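Local structure of cell wall surface anchor family protein (Streptococcus agalactiae serogroup V, 3TXA) at residues A[133-138]-A[660-665]; A[546-551]-A[648-653]. The protein probably mediates adhesion to host cells as the tip pilin (GBS104) of the surface pili of this Gram-positive bacterium. All coordinates share one frame; numbering follows the deposited sequence.

Interaction 1 of 2, residues A[133-138]-A[660-665]; sequences EIAEGW and TIRDFP
Glu136 and Arg662 meet in a two-pronged salt bridge between a tight turn and an edge strand. Arg662 offers its side, NE and one terminal nitrogen, so that each carboxylate oxygen receives its own N-H. The bond from Arg662 NH1 to Glu136 OE2 is 2.8 Å long and nearly straight at 172°; it uses the syn lone pair of OE2 and lies in the guanidinium plane. The other, from Arg662 NE to Glu136 OE1, is 2.7 Å long but more bent (147°), also on the syn side, though OE1 is tilted from the guanidinium plane. The uneven fit goes with the two planes being turned 34° apart. A bend at chi2 in both side chains brings them together roughly at a right angle.

Thr660 lays its CG2 methyl over one face of the guanidinium, toward the rim, while its OG1 bonds to Glu657. Beside the ion pair, Ile134 CD1 packs on Arg662 CG at 3.9 Å, where the arginine chain is still aliphatic.

Glu136 is carried by a type I turn from Ile134 to Gly137, the hairpin connection between strands 132-134 and 137-146. The turn is closed by Gly137 N to Ile134 O (3.0 Å) and Ile134 N to Gly137 O (2.7 Å); Ile134 O also accepts from Lys163 NZ. On the other side, Arg662 belongs to the edge strand 662-663 of the sheet that also holds 649-651. The residue Asp663 turns its carboxylate to Arg647 instead. Glu136 is buried, packed also against Ser542 and Pro652, so pairing both carboxylate oxygens with Arg662 probably offsets the cost of burying its charge and favours the ionised form.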
loop_
_atom_site.group_PDB
_atom_site.type_symbol
_atom_site.label_atom_id
_atom_site.label_comp_id
_atom_site.label_asym_id
_atom_site.label_seq_id
_atom_site.Cartn_x
_atom_site.Cartn_y
_atom_site.Cartn_z
ATOM N N GLU A 133 0.852 -1.697 -27.065
ATOM C CA GLU A 133 0.153 -2.164 -25.874
ATOM C C GLU A 133 -1.031 -3.011 -26.289
ATOM O O GLU A 133 -1.752 -2.699 -27.247
ATOM C CB GLU A 133 -0.290 -1.019 -24.966
ATOM C CG GLU A 133 -0.515 -1.483 -23.513
ATOM C CD GLU A 133 -1.170 -0.438 -22.589
ATOM O OE1 GLU A 133 -1.469 0.694 -23.053
ATOM O OE2 GLU A 133 -1.381 -0.771 -21.388
ATOM N N ILE A 134 -1.180 -4.116 -25.582
ATOM C CA ILE A 134 -2.297 -4.997 -25.738
ATOM C C ILE A 134 -2.774 -5.346 -24.335
ATOM O O ILE A 134 -2.063 -5.108 -23.359
ATOM C CB ILE A 134 -1.908 -6.271 -26.519
ATOM C CG1 ILE A 134 -0.673 -6.941 -25.920
ATOM C CG2 ILE A 134 -1.682 -5.954 -27.984
ATOM C CD1 ILE A 134 -0.608 -8.418 -26.185
ATOM N N ALA A 135 -3.967 -5.912 -24.218
ATOM C CA ALA A 135 -4.501 -6.213 -22.898
ATOM C C ALA A 135 -3.600 -7.149 -22.083
ATOM O O ALA A 135 -3.641 -7.146 -20.852
ATOM C CB ALA A 135 -5.904 -6.787 -23.016
ATOM N N GLU A 136 -2.799 -7.967 -22.758
ATOM C CA GLU A 136 -1.929 -8.904 -22.015
ATOM C C GLU A 136 -0.513 -8.355 -21.784
ATOM O O GLU A 136 0.268 -8.924 -21.021
ATOM C CB GLU A 136 -1.910 -10.302 -22.639
ATOM C CG GLU A 136 -3.256 -11.029 -22.615
ATOM C CD GLU A 136 -4.192 -10.630 -23.770
ATOM O OE1 GLU A 136 -3.790 -9.843 -24.664
ATOM O OE2 GLU A 136 -5.347 -11.110 -23.770
ATOM N N GLY A 137 -0.207 -7.237 -22.434
ATOM C CA GLY A 137 1.049 -6.550 -22.207
ATOM C C GLY A 137 1.535 -5.750 -23.394
ATOM O O GLY A 137 0.820 -4.934 -23.975
ATOM N N TRP A 138 2.785 -5.962 -23.756
ATOM C CA TRP A 138 3.336 -5.190 -24.858
ATOM C C TRP A 138 4.057 -6.100 -25.823
ATOM O O TRP A 138 4.611 -7.135 -25.437
ATOM C CB TRP A 138 4.287 -4.099 -24.343
ATOM C CG TRP A 138 3.643 -3.052 -23.432
ATOM C CD1 TRP A 138 3.173 -1.812 -23.796
ATOM C CD2 TRP A 138 3.428 -3.163 -22.020
ATOM N NE1 TRP A 138 2.691 -1.153 -22.692
ATOM C CE2 TRP A 138 2.835 -1.960 -21.592
ATOM C CE3 TRP A 138 3.688 -4.163 -21.073
ATOM C CZ2 TRP A 138 2.489 -1.730 -20.247
ATOM C CZ3 TRP A 138 3.353 -3.935 -19.732
ATOM C CH2 TRP A 138 2.758 -2.727 -19.332
ATOM N N THR A 660 -7.929 -16.375 -28.554
ATOM C CA THR A 660 -7.422 -15.028 -28.290
ATOM C C THR A 660 -6.102 -14.823 -29.037
ATOM O O THR A 660 -5.099 -15.455 -28.705
ATOM C CB THR A 660 -7.197 -14.806 -26.780
ATOM O OG1 THR A 660 -8.236 -15.452 -26.029
ATOM C CG2 THR A 660 -7.140 -13.310 -26.436
ATOM N N ILE A 661 -6.104 -13.944 -30.036
ATOM C CA ILE A 661 -4.972 -13.811 -30.932
ATOM C C ILE A 661 -4.618 -12.347 -31.215
ATOM O O ILE A 661 -5.443 -11.597 -31.743
ATOM C CB ILE A 661 -5.207 -14.630 -32.236
ATOM C CG1 ILE A 661 -4.721 -16.085 -32.047
ATOM C CG2 ILE A 661 -4.496 -14.023 -33.458
ATOM C CD1 ILE A 661 -5.812 -17.184 -32.102
ATOM N N ARG A 662 -3.383 -11.955 -30.884
ATOM C CA ARG A 662 -2.927 -10.555 -30.973
ATOM C C ARG A 662 -1.951 -10.367 -32.110
ATOM O O ARG A 662 -1.080 -11.200 -32.283
ATOM C CB ARG A 662 -2.231 -10.152 -29.674
ATOM C CG ARG A 662 -3.006 -10.489 -28.421
ATOM C CD ARG A 662 -4.256 -9.642 -28.337
ATOM N NE ARG A 662 -4.979 -9.876 -27.092
ATOM C CZ ARG A 662 -6.279 -9.673 -26.940
ATOM N NH1 ARG A 662 -6.845 -9.927 -25.777
ATOM N NH2 ARG A 662 -7.002 -9.225 -27.958
ATOM N N ASP A 663 -2.075 -9.293 -32.884
ATOM C CA ASP A 663 -1.164 -9.097 -34.024
ATOM C C ASP A 663 0.108 -8.364 -33.605
ATOM O O ASP A 663 0.119 -7.657 -32.591
ATOM C CB ASP A 663 -1.842 -8.413 -35.225
ATOM C CG ASP A 663 -2.476 -9.424 -36.214
ATOM O OD1 ASP A 663 -2.040 -9.501 -37.388
ATOM O OD2 ASP A 663 -3.421 -10.151 -35.834
ATOM N N PHE A 664 1.189 -8.589 -34.351
ATOM C CA PHE A 664 2.450 -7.886 -34.143
ATOM C C PHE A 664 2.509 -6.911 -35.303
ATOM O O PHE A 664 2.013 -7.208 -36.391
ATOM C CB PHE A 664 3.667 -8.833 -34.267
ATOM C CG PHE A 664 4.126 -9.499 -32.968
ATOM C CD1 PHE A 664 3.574 -10.708 -32.545
ATOM C CD2 PHE A 664 5.175 -8.970 -32.235
ATOM C CE1 PHE A 664 4.023 -11.345 -31.384
ATOM C CE2 PHE A 664 5.633 -9.599 -31.073
ATOM C CZ PHE A 664 5.061 -10.780 -30.649
ATOM N N PRO A 665 3.115 -5.738 -35.088
ATOM C CA PRO A 665 3.369 -4.927 -36.264
ATOM C C PRO A 665 4.493 -5.560 -37.107
ATOM O O PRO A 665 5.331 -6.277 -36.576
ATOM C CB PRO A 665 3.795 -3.582 -35.671
ATOM C CG PRO A 665 4.363 -3.906 -34.326
ATOM C CD PRO A 665 3.696 -5.161 -33.858
#

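Interaction 2 of 2, residues A[546-551]-A[648-653]; sequences GNVTDP and TTLSPK
Four backbone hydrogen bonds join 546-551 to 648-653, in two reciprocal pairs. Asn547 and Ser651 exchange one set: Ser651 N to Asn547 O is 2.9 Å, and Asn547 N to Ser651 O is 3.0 Å. Thr549 and Thr649 form the other, Thr549 N to Thr649 O at 3.0 Å and Thr649 N to Thr549 O at 3.1 Å. Between them Val548 faces Leu650 as a non-hydrogen-bonded pair, and Val548 CA adds a CA-H...O contact to Thr649 O.

This is regular antiparallel pairing, the strand directions 165° apart, within one sheet of the Ig-like domain. Strand 543-551 runs between 610-618 and 649-651, and Val548 directs its backbone bonds to Ile613 of the former.

Alternation of side chains gives the sheet two different faces. Val548 and Leu650 enter the interior, where CG2 of the valine lies 4.1 Å from CD1 of the leucine as the two side chains cross obliquely. Leu158, Val160 and Leu139 of the facing strands cover them, with Phe664 against Val548. Leu650 has CG anti to its own N (chi1 169°), and CD1 reaches back over the Asn547 carbonyl. Asn547, Thr549, Thr649 and Ser651 occupy the other, partly exposed face; CB of Thr549 approaches OG1 of Thr649.

Beyond the last bridge, Asp550 and Thr648 run side by side, pointing the same way. The methyl CG2 of Thr648 rests 3.6 Å from Asp550 OD1, while its hydroxyl is bonded to Asn646 O and Lys141 NZ. Asp550 OD2 makes a weak hydrogen bond to Tyr628.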
loop_
_atom_site.group_PDB
_atom_site.type_symbol
_atom_site.label_atom_id
_atom_site.label_comp_id
_atom_site.label_asym_id
_atom_site.label_seq_id
_atom_site.Cartn_x
_atom_site.Cartn_y
_atom_site.Cartn_z
ATOM N N GLY A 546 1.840 -19.212 -23.475
ATOM C CA GLY A 546 1.591 -18.480 -24.720
ATOM C C GLY A 546 2.517 -18.845 -25.866
ATOM O O GLY A 546 3.571 -19.431 -25.649
ATOM N N ASN A 547 2.128 -18.494 -27.086
ATOM C CA ASN A 547 2.832 -18.921 -28.295
ATOM C C ASN A 547 2.989 -17.760 -29.237
ATOM O O ASN A 547 2.045 -17.013 -29.447
ATOM C CB ASN A 547 2.083 -20.056 -29.031
ATOM C CG ASN A 547 2.188 -21.415 -28.284
ATOM O OD1 ASN A 547 1.788 -21.535 -27.109
ATOM N ND2 ASN A 547 2.731 -22.443 -28.960
ATOM N N VAL A 548 4.171 -17.604 -29.821
ATOM C CA VAL A 548 4.341 -16.603 -30.887
ATOM C C VAL A 548 4.516 -17.318 -32.220
ATOM O O VAL A 548 5.171 -18.357 -32.290
ATOM C CB VAL A 548 5.559 -15.644 -30.641
ATOM C CG1 VAL A 548 5.611 -14.604 -31.706
ATOM C CG2 VAL A 548 5.488 -15.004 -29.288
ATOM N N THR A 549 3.937 -16.770 -33.274
ATOM C CA THR A 549 3.997 -17.410 -34.571
ATOM C C THR A 549 4.471 -16.360 -35.524
ATOM O O THR A 549 3.836 -15.314 -35.668
ATOM C CB THR A 549 2.632 -17.982 -34.972
ATOM O OG1 THR A 549 2.358 -19.098 -34.136
ATOM C CG2 THR A 549 2.637 -18.508 -36.367
ATOM N N ASP A 550 5.607 -16.622 -36.158
ATOM C CA ASP A 550 6.291 -15.616 -36.946
ATOM C C ASP A 550 6.679 -16.207 -38.293
ATOM O O ASP A 550 7.782 -16.709 -38.451
ATOM C CB ASP A 550 7.501 -15.109 -36.181
ATOM C CG ASP A 550 8.249 -14.034 -36.916
ATOM O OD1 ASP A 550 7.833 -13.650 -38.032
ATOM O OD2 ASP A 550 9.276 -13.567 -36.374
ATOM N N PRO A 551 5.758 -16.177 -39.267
ATOM C CA PRO A 551 6.059 -16.736 -40.575
ATOM C C PRO A 551 6.739 -15.706 -41.469
ATOM O O PRO A 551 6.371 -14.536 -41.445
ATOM C CB PRO A 551 4.675 -17.075 -41.139
ATOM C CG PRO A 551 3.691 -16.604 -40.148
ATOM C CD PRO A 551 4.363 -15.738 -39.169
ATOM N N THR A 648 1.939 -12.189 -38.071
ATOM C CA THR A 648 2.695 -12.573 -36.890
ATOM C C THR A 648 1.824 -12.340 -35.650
ATOM O O THR A 648 1.385 -11.225 -35.404
ATOM C CB THR A 648 3.986 -11.722 -36.784
ATOM O OG1 THR A 648 4.441 -11.358 -38.088
ATOM C CG2 THR A 648 5.076 -12.470 -36.106
ATOM N N THR A 649 1.591 -13.381 -34.856
ATOM C CA THR A 649 0.627 -13.305 -33.752
ATOM C C THR A 649 1.087 -13.888 -32.403
ATOM O O THR A 649 1.930 -14.793 -32.334
ATOM C CB THR A 649 -0.707 -14.032 -34.123
ATOM O OG1 THR A 649 -0.512 -15.462 -34.155
ATOM C CG2 THR A 649 -1.249 -13.538 -35.457
ATOM N N LEU A 650 0.481 -13.396 -31.330
ATOM C CA LEU A 650 0.661 -13.999 -30.013
ATOM C C LEU A 650 -0.636 -14.630 -29.559
ATOM O O LEU A 650 -1.699 -14.070 -29.760
ATOM C CB LEU A 650 1.102 -12.946 -28.988
ATOM C CG LEU A 650 1.073 -13.366 -27.522
ATOM C CD1 LEU A 650 1.993 -14.540 -27.247
ATOM C CD2 LEU A 650 1.450 -12.219 -26.631
ATOM N N SER A 651 -0.550 -15.798 -28.959
ATOM C CA SER A 651 -1.670 -16.376 -28.283
ATOM C C SER A 651 -1.276 -16.401 -26.832
ATOM O O SER A 651 -0.486 -17.240 -26.447
ATOM C CB SER A 651 -1.950 -17.785 -28.794
ATOM O OG SER A 651 -2.449 -17.730 -30.116
ATOM N N PRO A 652 -1.795 -15.455 -26.027
ATOM C CA PRO A 652 -1.410 -15.236 -24.645
ATOM C C PRO A 652 -1.621 -16.432 -23.772
ATOM O O PRO A 652 -0.793 -16.743 -22.918
ATOM C CB PRO A 652 -2.340 -14.126 -24.223
ATOM C CG PRO A 652 -2.473 -13.344 -25.395
ATOM C CD PRO A 652 -2.615 -14.335 -26.507
ATOM N N LYS A 653 -2.742 -17.096 -23.962
ATOM C CA LYS A 653 -2.979 -18.354 -23.272
ATOM C C LYS A 653 -3.394 -19.265 -24.412
ATOM O O LYS A 653 -4.392 -18.993 -25.095
ATOM C CB LYS A 653 -4.064 -18.179 -22.197
ATOM C CG LYS A 653 -4.426 -16.698 -21.908
ATOM C CD LYS A 653 -4.752 -16.412 -20.420
ATOM C CE LYS A 653 -5.375 -15.003 -20.230
ATOM N NZ LYS A 653 -4.415 -13.851 -20.134
#

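From the N terminus, the chain reaches the turn at 133-138 after three earlier strands, then passes through the von Willebrand factor type A region before returning to strand 543-551. About a hundred residues later 648-653 pairs with that strand, closing interaction 2. Shortly afterwards 660-665 comes back to the early turn and closes interaction 1, a far longer loop that encloses the shorter one without crossing it. The two contacts meet where strand 662-663 adds to 649-651 as its antiparallel neighbour, through Arg662 O with Leu650 N and Phe664 N with Thr648 O. Interaction 2 joins strands within this sheet, whose edge interaction 1 ties to the hairpin of strands 132-134 and 137-146, part of another sheet.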